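Local coordinates for methyltransferase 1 (PDB 2I2X), which transfers the methyl group of methanol to the cobalt(I) corrinoid of its partner protein, a zinc-dependent step of methanogenesis from methanol, at residues Ala46-Ala51 and Val315-Glu320; Thr66-Glu71 and Gly322-Gln327; Leu83-Val88 and Cys120-Thr125. One frame throughout, in Å; residues are numbered along the deposited sequence.

Interaction 1 (Ala46-Ala51 and Val315-Glu320). With ZN (zinc ion), chain R.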
loop_
_atom_site.group_PDB
_atom_site.type_symbol
_atom_site.label_atom_id
_atom_site.label_comp_id
_atom_site.label_asym_id
_atom_site.label_seq_id
_atom_site.Cartn_x
_atom_site.Cartn_y
_atom_site.Cartn_z
ATOM N N ALA A 46 -10.130 8.094 -1.207
ATOM C CA ALA A 46 -10.744 9.236 -0.525
ATOM C C ALA A 46 -9.857 10.455 -0.843
ATOM O O ALA A 46 -8.627 10.384 -0.710
ATOM C CB ALA A 46 -10.805 9.008 0.989
ATOM N N PRO A 47 -10.470 11.567 -1.275
ATOM C CA PRO A 47 -9.705 12.781 -1.472
ATOM C C PRO A 47 -9.118 13.292 -0.157
ATOM O O PRO A 47 -9.514 12.850 0.919
ATOM C CB PRO A 47 -10.722 13.761 -2.057
ATOM C CG PRO A 47 -12.059 13.228 -1.720
ATOM C CD PRO A 47 -11.908 11.733 -1.596
ATOM N N ARG A 48 -8.132 14.181 -0.241
ATOM C CA ARG A 48 -7.562 14.772 0.957
ATOM C C ARG A 48 -8.559 15.793 1.533
ATOM O O ARG A 48 -9.396 16.280 0.787
ATOM C CB ARG A 48 -6.218 15.418 0.626
ATOM C CG ARG A 48 -5.104 14.436 0.346
ATOM C CD ARG A 48 -4.007 15.086 -0.450
ATOM N NE ARG A 48 -4.362 15.325 -1.852
ATOM C CZ ARG A 48 -3.469 15.617 -2.809
ATOM N NH1 ARG A 48 -2.171 15.680 -2.520
ATOM N NH2 ARG A 48 -3.863 15.815 -4.066
ATOM N N PRO A 49 -8.482 16.111 2.854
ATOM C CA PRO A 49 -9.384 17.116 3.466
ATOM C C PRO A 49 -9.463 18.426 2.668
ATOM O O PRO A 49 -10.565 18.953 2.462
ATOM C CB PRO A 49 -8.750 17.401 4.831
ATOM C CG PRO A 49 -7.818 16.328 5.096
ATOM C CD PRO A 49 -7.540 15.547 3.838
ATOM N N GLU A 50 -8.305 18.913 2.201
ATOM C CA GLU A 50 -8.220 20.147 1.413
ATOM C C GLU A 50 -9.095 20.114 0.176
ATOM O O GLU A 50 -9.601 21.162 -0.236
ATOM C CB GLU A 50 -6.790 20.452 0.945
ATOM C CG GLU A 50 -5.717 20.338 1.992
ATOM C CD GLU A 50 -5.056 18.966 1.978
ATOM O OE1 GLU A 50 -4.424 18.594 0.953
ATOM O OE2 GLU A 50 -5.160 18.275 3.005
ATOM N N ALA A 51 -9.245 18.937 -0.436
ATOM C CA ALA A 51 -10.048 18.830 -1.660
ATOM C C ALA A 51 -11.536 19.103 -1.407
ATOM O O ALA A 51 -12.274 19.430 -2.326
ATOM C CB ALA A 51 -9.839 17.477 -2.353
ATOM N N VAL A 315 -8.253 4.182 0.447
ATOM C CA VAL A 315 -6.976 4.747 0.813
ATOM C C VAL A 315 -7.051 6.238 0.491
ATOM O O VAL A 315 -7.719 6.640 -0.481
ATOM C CB VAL A 315 -5.835 4.084 0.000
ATOM C CG1 VAL A 315 -5.975 4.397 -1.531
ATOM C CG2 VAL A 315 -4.430 4.456 0.560
ATOM N N GLU A 316 -6.373 7.058 1.296
ATOM C CA GLU A 316 -6.257 8.482 0.982
ATOM C C GLU A 316 -5.435 8.696 -0.276
ATOM O O GLU A 316 -4.423 8.050 -0.469
ATOM C CB GLU A 316 -5.619 9.270 2.122
ATOM C CG GLU A 316 -5.590 10.759 1.805
ATOM C CD GLU A 316 -4.902 11.550 2.849
ATOM O OE1 GLU A 316 -5.619 12.298 3.559
ATOM O OE2 GLU A 316 -3.648 11.401 2.975
ATOM N N TYR A 317 -5.872 9.608 -1.125
ATOM C CA TYR A 317 -5.084 9.954 -2.278
ATOM C C TYR A 317 -3.856 10.788 -1.862
ATOM O O TYR A 317 -4.004 11.965 -1.490
ATOM C CB TYR A 317 -5.935 10.713 -3.291
ATOM C CG TYR A 317 -5.197 11.085 -4.543
ATOM C CD1 TYR A 317 -4.636 10.097 -5.364
ATOM C CD2 TYR A 317 -5.068 12.425 -4.927
ATOM C CE1 TYR A 317 -3.948 10.429 -6.545
ATOM C CE2 TYR A 317 -4.388 12.781 -6.130
ATOM C CZ TYR A 317 -3.833 11.766 -6.925
ATOM O OH TYR A 317 -3.158 12.090 -8.077
ATOM N N HIS A 318 -2.669 10.185 -1.894
ATOM C CA HIS A 318 -1.433 10.919 -1.635
ATOM C C HIS A 318 -0.209 10.241 -2.257
ATOM O O HIS A 318 -0.332 9.157 -2.850
ATOM C CB HIS A 318 -1.248 11.236 -0.129
ATOM C CG HIS A 318 -1.002 10.041 0.750
ATOM N ND1 HIS A 318 -1.835 9.713 1.803
ATOM C CD2 HIS A 318 -0.001 9.120 0.761
ATOM C CE1 HIS A 318 -1.365 8.639 2.416
ATOM N NE2 HIS A 318 -0.260 8.253 1.797
ATOM N N GLY A 319 0.957 10.879 -2.142
ATOM C CA GLY A 319 2.202 10.381 -2.754
ATOM C C GLY A 319 2.855 9.247 -1.969
ATOM O O GLY A 319 2.868 9.291 -0.737
ATOM N N GLU A 320 3.357 8.222 -2.669
ATOM C CA GLU A 320 4.192 7.153 -2.087
ATOM C C GLU A 320 5.474 7.086 -2.943
ATOM O O GLU A 320 5.482 7.670 -4.033
ATOM C CB GLU A 320 3.489 5.784 -2.206
ATOM C CG GLU A 320 2.188 5.572 -1.418
ATOM C CD GLU A 320 2.317 5.788 0.081
ATOM O OE1 GLU A 320 3.444 5.704 0.618
ATOM O OE2 GLU A 320 1.284 6.079 0.728
HETATM ZN ZN ZN R . 0.737 6.612 2.316
HETATM O O HOH W 1 -8.341 11.804 3.797
#
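Ala46 and Glu316 are paired by a single beta bridge, in which Ala46 N donates to Val315 O (2.9 Å) and Tyr317 N donates to Ala46 O (2.9 Å), the latter nearly along the C=O axis. The bridge ties together the loops that leave two adjacent strands of the TIM barrel, 40-43 and 309-311. Arg48 shows how a long side chain extends such a junction. Its first torsion (chi1 -72°, CG anti to the carbonyl carbon) brings CG to 3.3 Å from Tyr317 O, and the bend at chi3 folds the chain back so that Tyr317 O lies over one face of the guanidinium. That group stands almost upright to the Tyr317 ring (planes 85° apart), with Arg48 NH2 3.7 Å from Tyr317 CD2, and its charge is met by a salt bridge to Glu61 on helix 55-76. An alanine at Arg48 would probably loosen this corner, because the packing against Tyr317 and the salt bridge to Glu61 would both go. Glu316, extended with CG anti to the backbone N (chi1 -176°), crosses Arg48 at about a right angle. One water donates to both Glu316 OE1 and Pro47 O, bridging the segments. Glu316 OE2 offers its anti lone pair to His318 ND1 at 2.7 Å. This second-shell bond fixes the rotation of the imidazole and would probably enrich its far nitrogen in electrons. With His318 and Glu320 of the second subunit completing the site, His318 NE2 binds a zinc ion at 2.0 Å and Glu320 OE2 at 1.8 Å.

Interaction 2 (Thr66-Glu71 and Gly322-Gln327)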
loop_
_atom_site.group_PDB
_atom_site.type_symbol
_atom_site.label_atom_id
_atom_site.label_comp_id
_atom_site.label_asym_id
_atom_site.label_seq_id
_atom_site.Cartn_x
_atom_site.Cartn_y
_atom_site.Cartn_z
ATOM N N THR A 66 -8.459 9.641 -11.223
ATOM C CA THR A 66 -8.923 8.888 -12.359
ATOM C C THR A 66 -7.807 8.778 -13.384
ATOM O O THR A 66 -7.515 7.687 -13.890
ATOM C CB THR A 66 -10.181 9.517 -12.995
ATOM O OG1 THR A 66 -11.163 9.751 -11.982
ATOM C CG2 THR A 66 -10.776 8.602 -14.042
ATOM N N THR A 67 -7.173 9.898 -13.681
ATOM C CA THR A 67 -6.058 9.877 -14.588
ATOM C C THR A 67 -4.981 8.952 -14.056
ATOM O O THR A 67 -4.487 8.140 -14.793
ATOM C CB THR A 67 -5.526 11.300 -14.859
ATOM O OG1 THR A 67 -6.556 12.044 -15.533
ATOM C CG2 THR A 67 -4.262 11.272 -15.710
ATOM N N ASP A 68 -4.633 9.043 -12.785
ATOM C CA ASP A 68 -3.539 8.223 -12.246
ATOM C C ASP A 68 -3.746 6.702 -12.357
ATOM O O ASP A 68 -2.821 5.944 -12.712
ATOM C CB ASP A 68 -3.279 8.598 -10.794
ATOM C CG ASP A 68 -2.552 9.916 -10.666
ATOM O OD1 ASP A 68 -2.246 10.543 -11.714
ATOM O OD2 ASP A 68 -2.295 10.335 -9.516
ATOM N N VAL A 69 -4.968 6.286 -12.058
ATOM C CA VAL A 69 -5.412 4.917 -12.193
ATOM C C VAL A 69 -5.383 4.443 -13.651
ATOM O O VAL A 69 -4.798 3.389 -13.948
ATOM C CB VAL A 69 -6.876 4.763 -11.657
ATOM C CG1 VAL A 69 -7.385 3.362 -11.920
ATOM C CG2 VAL A 69 -6.959 5.105 -10.178
ATOM N N MET A 70 -6.019 5.182 -14.563
ATOM C CA MET A 70 -6.085 4.701 -15.949
ATOM C C MET A 70 -4.648 4.599 -16.541
ATOM O O MET A 70 -4.295 3.634 -17.211
ATOM C CB MET A 70 -6.993 5.585 -16.827
ATOM C CG MET A 70 -8.485 5.697 -16.378
ATOM S SD MET A 70 -9.339 4.099 -16.221
ATOM C CE MET A 70 -9.231 3.382 -17.868
ATOM N N GLU A 71 -3.831 5.598 -16.254
ATOM C CA GLU A 71 -2.484 5.650 -16.750
ATOM C C GLU A 71 -1.742 4.395 -16.273
ATOM O O GLU A 71 -1.177 3.663 -17.079
ATOM C CB GLU A 71 -1.813 6.970 -16.304
ATOM C CG GLU A 71 -0.397 7.215 -16.843
ATOM C CD GLU A 71 -0.300 7.262 -18.379
ATOM O OE1 GLU A 71 -1.333 7.516 -19.064
ATOM O OE2 GLU A 71 0.837 7.037 -18.884
ATOM N N GLY A 322 6.340 4.960 -4.943
ATOM C CA GLY A 322 6.091 4.195 -6.164
ATOM C C GLY A 322 5.117 4.898 -7.060
ATOM O O GLY A 322 4.747 4.427 -8.136
ATOM N N GLY A 323 4.694 6.054 -6.607
ATOM C CA GLY A 323 3.695 6.776 -7.335
ATOM C C GLY A 323 2.529 7.095 -6.431
ATOM O O GLY A 323 2.625 7.154 -5.187
ATOM N N THR A 324 1.416 7.367 -7.055
ATOM C CA THR A 324 0.305 7.819 -6.262
ATOM C C THR A 324 -0.400 6.604 -5.645
ATOM O O THR A 324 -0.453 5.519 -6.186
ATOM C CB THR A 324 -0.567 8.736 -7.088
ATOM O OG1 THR A 324 -0.739 9.961 -6.382
ATOM C CG2 THR A 324 -1.829 8.112 -7.435
ATOM N N THR A 325 -0.858 6.793 -4.451
ATOM C CA THR A 325 -1.497 5.757 -3.686
ATOM C C THR A 325 -2.509 4.889 -4.467
ATOM O O THR A 325 -2.534 3.647 -4.311
ATOM C CB THR A 325 -2.134 6.463 -2.514
ATOM O OG1 THR A 325 -2.312 5.543 -1.464
ATOM C CG2 THR A 325 -3.415 7.118 -2.902
ATOM N N VAL A 326 -3.292 5.519 -5.347
ATOM C CA VAL A 326 -4.267 4.807 -6.166
ATOM C C VAL A 326 -3.594 3.967 -7.212
ATOM O O VAL A 326 -4.131 2.930 -7.658
ATOM C CB VAL A 326 -5.350 5.766 -6.836
ATOM C CG1 VAL A 326 -6.321 6.367 -5.760
ATOM C CG2 VAL A 326 -4.718 6.860 -7.715
ATOM N N GLN A 327 -2.399 4.401 -7.608
ATOM C CA GLN A 327 -1.583 3.609 -8.519
ATOM C C GLN A 327 -0.960 2.412 -7.850
ATOM O O GLN A 327 -1.014 1.328 -8.388
ATOM C CB GLN A 327 -0.520 4.472 -9.181
ATOM C CG GLN A 327 -1.090 5.476 -10.152
ATOM C CD GLN A 327 -0.048 6.482 -10.574
ATOM O OE1 GLN A 327 0.827 6.840 -9.773
ATOM N NE2 GLN A 327 -0.145 6.968 -11.824
#
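Gln327 sets CG anti to its carbonyl carbon (chi1 -69°) and extends beyond it (chi2 169°), while Asp68 takes a similar first torsion (chi1 -75°); together they bring a carboxamide alongside a carboxylate, the two planes stacked. The amide is gripped at both ends. Gln327 NE2, with the acceptor close to the amide plane, donates to Asp68 O at 3.0 Å, approaching from above the plane of that carbonyl, and Gln327 OE1 receives Thr324 N at 2.8 Å. Since Thr324 is the N-cap of helix 325-345 and Gln327 its third helical residue, the second bond is one half of a capping box; the side chain of Thr324 makes no capping bond. Gly323 just before it has backbone angles that call for glycine, and a CB there would collide with Gln327 OE1. Thr324 CG2 lies against Asp68 OD2 (3.1 Å), the oxygen whose hydrogen-bond partner is Tyr317 OH. Next to the polar pair the packing turns apolar: Val326 CG2 touches both Val69 CG2 and Asp68 CB, each at 3.8 Å. The contact thus fastens the start of helix 325-345 to the C-terminal half of helix 55-76, in the outer layer of the TIM barrel. Helix 55-76 in turn lays Val69 and Met70 on Ile81 of strand 80-86, and sets Thr66 and Thr67 against Ile108 of helix 95-116.

Interaction 3 (Leu83-Val88 and Cys120-Thr125). With K (potassium ion), chain S.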
loop_
_atom_site.group_PDB
_atom_site.type_symbol
_atom_site.label_atom_id
_atom_site.label_comp_id
_atom_site.label_asym_id
_atom_site.label_seq_id
_atom_site.Cartn_x
_atom_site.Cartn_y
_atom_site.Cartn_z
ATOM N N LEU A 83 -13.476 1.715 -11.277
ATOM C CA LEU A 83 -13.241 2.746 -10.258
ATOM C C LEU A 83 -14.483 2.889 -9.369
ATOM O O LEU A 83 -15.621 2.994 -9.865
ATOM C CB LEU A 83 -12.874 4.091 -10.909
ATOM C CG LEU A 83 -11.505 4.218 -11.637
ATOM C CD1 LEU A 83 -11.457 3.677 -13.117
ATOM C CD2 LEU A 83 -10.992 5.671 -11.574
ATOM N N GLU A 84 -14.284 2.860 -8.058
ATOM C CA GLU A 84 -15.380 3.115 -7.170
ATOM C C GLU A 84 -15.185 4.425 -6.403
ATOM O O GLU A 84 -14.231 4.562 -5.617
ATOM C CB GLU A 84 -15.639 1.954 -6.197
ATOM C CG GLU A 84 -16.763 2.325 -5.181
ATOM C CD GLU A 84 -17.014 1.325 -4.086
ATOM O OE1 GLU A 84 -16.260 0.331 -3.957
ATOM O OE2 GLU A 84 -17.982 1.544 -3.327
ATOM N N THR A 85 -16.119 5.355 -6.600
ATOM C CA THR A 85 -16.157 6.605 -5.847
ATOM C C THR A 85 -17.189 6.536 -4.727
ATOM O O THR A 85 -18.397 6.545 -4.985
ATOM C CB THR A 85 -16.495 7.811 -6.769
ATOM O OG1 THR A 85 -15.618 7.799 -7.908
ATOM C CG2 THR A 85 -16.331 9.124 -6.047
ATOM N N GLU A 86 -16.717 6.459 -3.486
ATOM C CA GLU A 86 -17.598 6.552 -2.332
ATOM C C GLU A 86 -17.806 7.988 -1.990
ATOM O O GLU A 86 -16.916 8.603 -1.454
ATOM C CB GLU A 86 -16.999 5.856 -1.121
ATOM C CG GLU A 86 -16.862 4.368 -1.339
ATOM C CD GLU A 86 -16.348 3.629 -0.141
ATOM O OE1 GLU A 86 -15.231 3.929 0.342
ATOM O OE2 GLU A 86 -17.059 2.712 0.327
ATOM N N HIS A 87 -18.997 8.514 -2.254
ATOM C CA HIS A 87 -19.325 9.910 -1.940
ATOM C C HIS A 87 -18.816 10.356 -0.577
ATOM O O HIS A 87 -19.069 9.699 0.407
ATOM C CB HIS A 87 -20.835 10.135 -2.040
ATOM C CG HIS A 87 -21.350 10.192 -3.445
ATOM N ND1 HIS A 87 -22.531 10.817 -3.780
ATOM C CD2 HIS A 87 -20.833 9.727 -4.612
ATOM C CE1 HIS A 87 -22.730 10.720 -5.084
ATOM N NE2 HIS A 87 -21.718 10.061 -5.611
ATOM N N VAL A 88 -18.045 11.442 -0.531
ATOM C CA VAL A 88 -17.984 12.266 0.687
ATOM C C VAL A 88 -19.388 12.854 0.878
ATOM O O VAL A 88 -20.133 13.015 -0.094
ATOM C CB VAL A 88 -16.947 13.426 0.607
ATOM C CG1 VAL A 88 -15.533 12.890 0.480
ATOM C CG2 VAL A 88 -17.285 14.375 -0.517
ATOM N N CYS A 120 -13.545 -0.738 -18.718
ATOM C CA CYS A 120 -13.732 -0.173 -17.385
ATOM C C CYS A 120 -15.182 0.218 -17.092
ATOM O O CYS A 120 -16.004 0.340 -18.009
ATOM C CB CYS A 120 -12.842 1.040 -17.240
ATOM S SG CYS A 120 -13.053 2.132 -18.614
ATOM N N ALA A 121 -15.501 0.400 -15.814
ATOM C CA ALA A 121 -16.849 0.789 -15.393
ATOM C C ALA A 121 -16.690 1.651 -14.170
ATOM O O ALA A 121 -15.692 1.559 -13.466
ATOM C CB ALA A 121 -17.743 -0.451 -15.097
ATOM N N LEU A 122 -17.641 2.537 -13.952
ATOM C CA LEU A 122 -17.570 3.440 -12.838
ATOM C C LEU A 122 -18.684 3.158 -11.806
ATOM O O LEU A 122 -19.854 3.108 -12.126
ATOM C CB LEU A 122 -17.616 4.881 -13.350
ATOM C CG LEU A 122 -17.676 5.971 -12.275
ATOM C CD1 LEU A 122 -16.414 5.958 -11.428
ATOM C CD2 LEU A 122 -17.946 7.340 -12.878
ATOM N N ARG A 123 -18.301 2.975 -10.562
ATOM C CA ARG A 123 -19.261 2.746 -9.526
ATOM C C ARG A 123 -19.265 3.948 -8.626
ATOM O O ARG A 123 -18.194 4.393 -8.181
ATOM C CB ARG A 123 -18.858 1.543 -8.730
ATOM C CG ARG A 123 -19.698 1.298 -7.504
ATOM C CD ARG A 123 -19.065 0.116 -6.823
ATOM N NE ARG A 123 -20.049 -0.778 -6.312
ATOM C CZ ARG A 123 -19.972 -2.095 -6.356
ATOM N NH1 ARG A 123 -18.940 -2.725 -6.891
ATOM N NH2 ARG A 123 -20.971 -2.784 -5.839
ATOM N N HIS A 124 -20.466 4.473 -8.380
ATOM C CA HIS A 124 -20.678 5.521 -7.420
ATOM C C HIS A 124 -21.483 4.945 -6.293
ATOM O O HIS A 124 -22.505 4.300 -6.518
ATOM C CB HIS A 124 -21.437 6.689 -8.049
ATOM C CG HIS A 124 -20.563 7.852 -8.393
ATOM N ND1 HIS A 124 -19.341 7.709 -9.025
ATOM C CD2 HIS A 124 -20.717 9.175 -8.169
ATOM C CE1 HIS A 124 -18.794 8.899 -9.193
ATOM N NE2 HIS A 124 -19.599 9.802 -8.664
ATOM N N THR A 125 -21.003 5.181 -5.080
ATOM C CA THR A 125 -21.646 4.761 -3.853
ATOM C C THR A 125 -22.135 6.023 -3.124
ATOM O O THR A 125 -21.341 6.761 -2.502
ATOM C CB THR A 125 -20.641 3.992 -2.978
ATOM O OG1 THR A 125 -20.206 2.841 -3.689
ATOM C CG2 THR A 125 -21.252 3.569 -1.611
HETATM K K K S . -16.839 1.892 2.511
#
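Two bonds grip Glu84 OE2: its anti lone pair accepts Thr125 OG1 at 2.6 Å, and Lys267 NZ forms a salt bridge with it, while Asn44 ND2 binds the other carboxylate oxygen. The group is probably held as a carboxylate by these donors. Arg123 lies beside Glu84 pointing the same way, with CD 3.6 Å from Glu84 CG, yet Arg123 NE stays 4.3 Å from Glu84 OE2, and its guanidinium turns to Glu42 and Ser162 instead. The backbones form a parallel ladder pairing Leu83 with Leu122 through Glu86 with Thr125; its straightest rung is Arg123 N to Leu83 O, 2.8 Å at 177°. On the face of Thr85 and His124, Thr85 CB packs 3.5 Å from His124 CE1, and Thr85 O sits over one face of that ring. Glu86, extended beyond CG, reaches the potassium ion with OE2 at 2.3 Å, a site shared with Glu164 and Glu313; Lys267 NZ also hydrogen-bonds Glu86 OE2. These are two neighbouring TIM-barrel strands joined by a beta-alpha-beta crossover through helices 89-93 and 95-116. Helix 95-116 covers the face of Leu83, Leu122 and His124, helix 55-76 covers Leu83 and Thr85, and strands 40-43 and 160-163 flank the pair.

Interactions 1 and 2, their centres about 12 Å apart, form one continuous patch. Tyr317 OH lies 2.4 Å from Asp68 OD2, probably hydrogen-bonded, and His318 O probably accepts Thr325 N (2.9 Å), so the zinc bridge between subunits and the start of helix 325-345 are set together. Interaction 3 meets interaction 2, about 15 Å away between centres, through Met70 SD and Leu83 CD1 (3.8 Å), and interaction 1, about 16 Å away, through Pro47 CG and Val88 CG1 (4.1 Å). It leads to the catalytic centre: the Glu86 side chain is about 5 Å from a zinc ion and about 5 Å from the corrinoid. This zinc (Glu164, Cys220, Cys269) is not that of interaction 1.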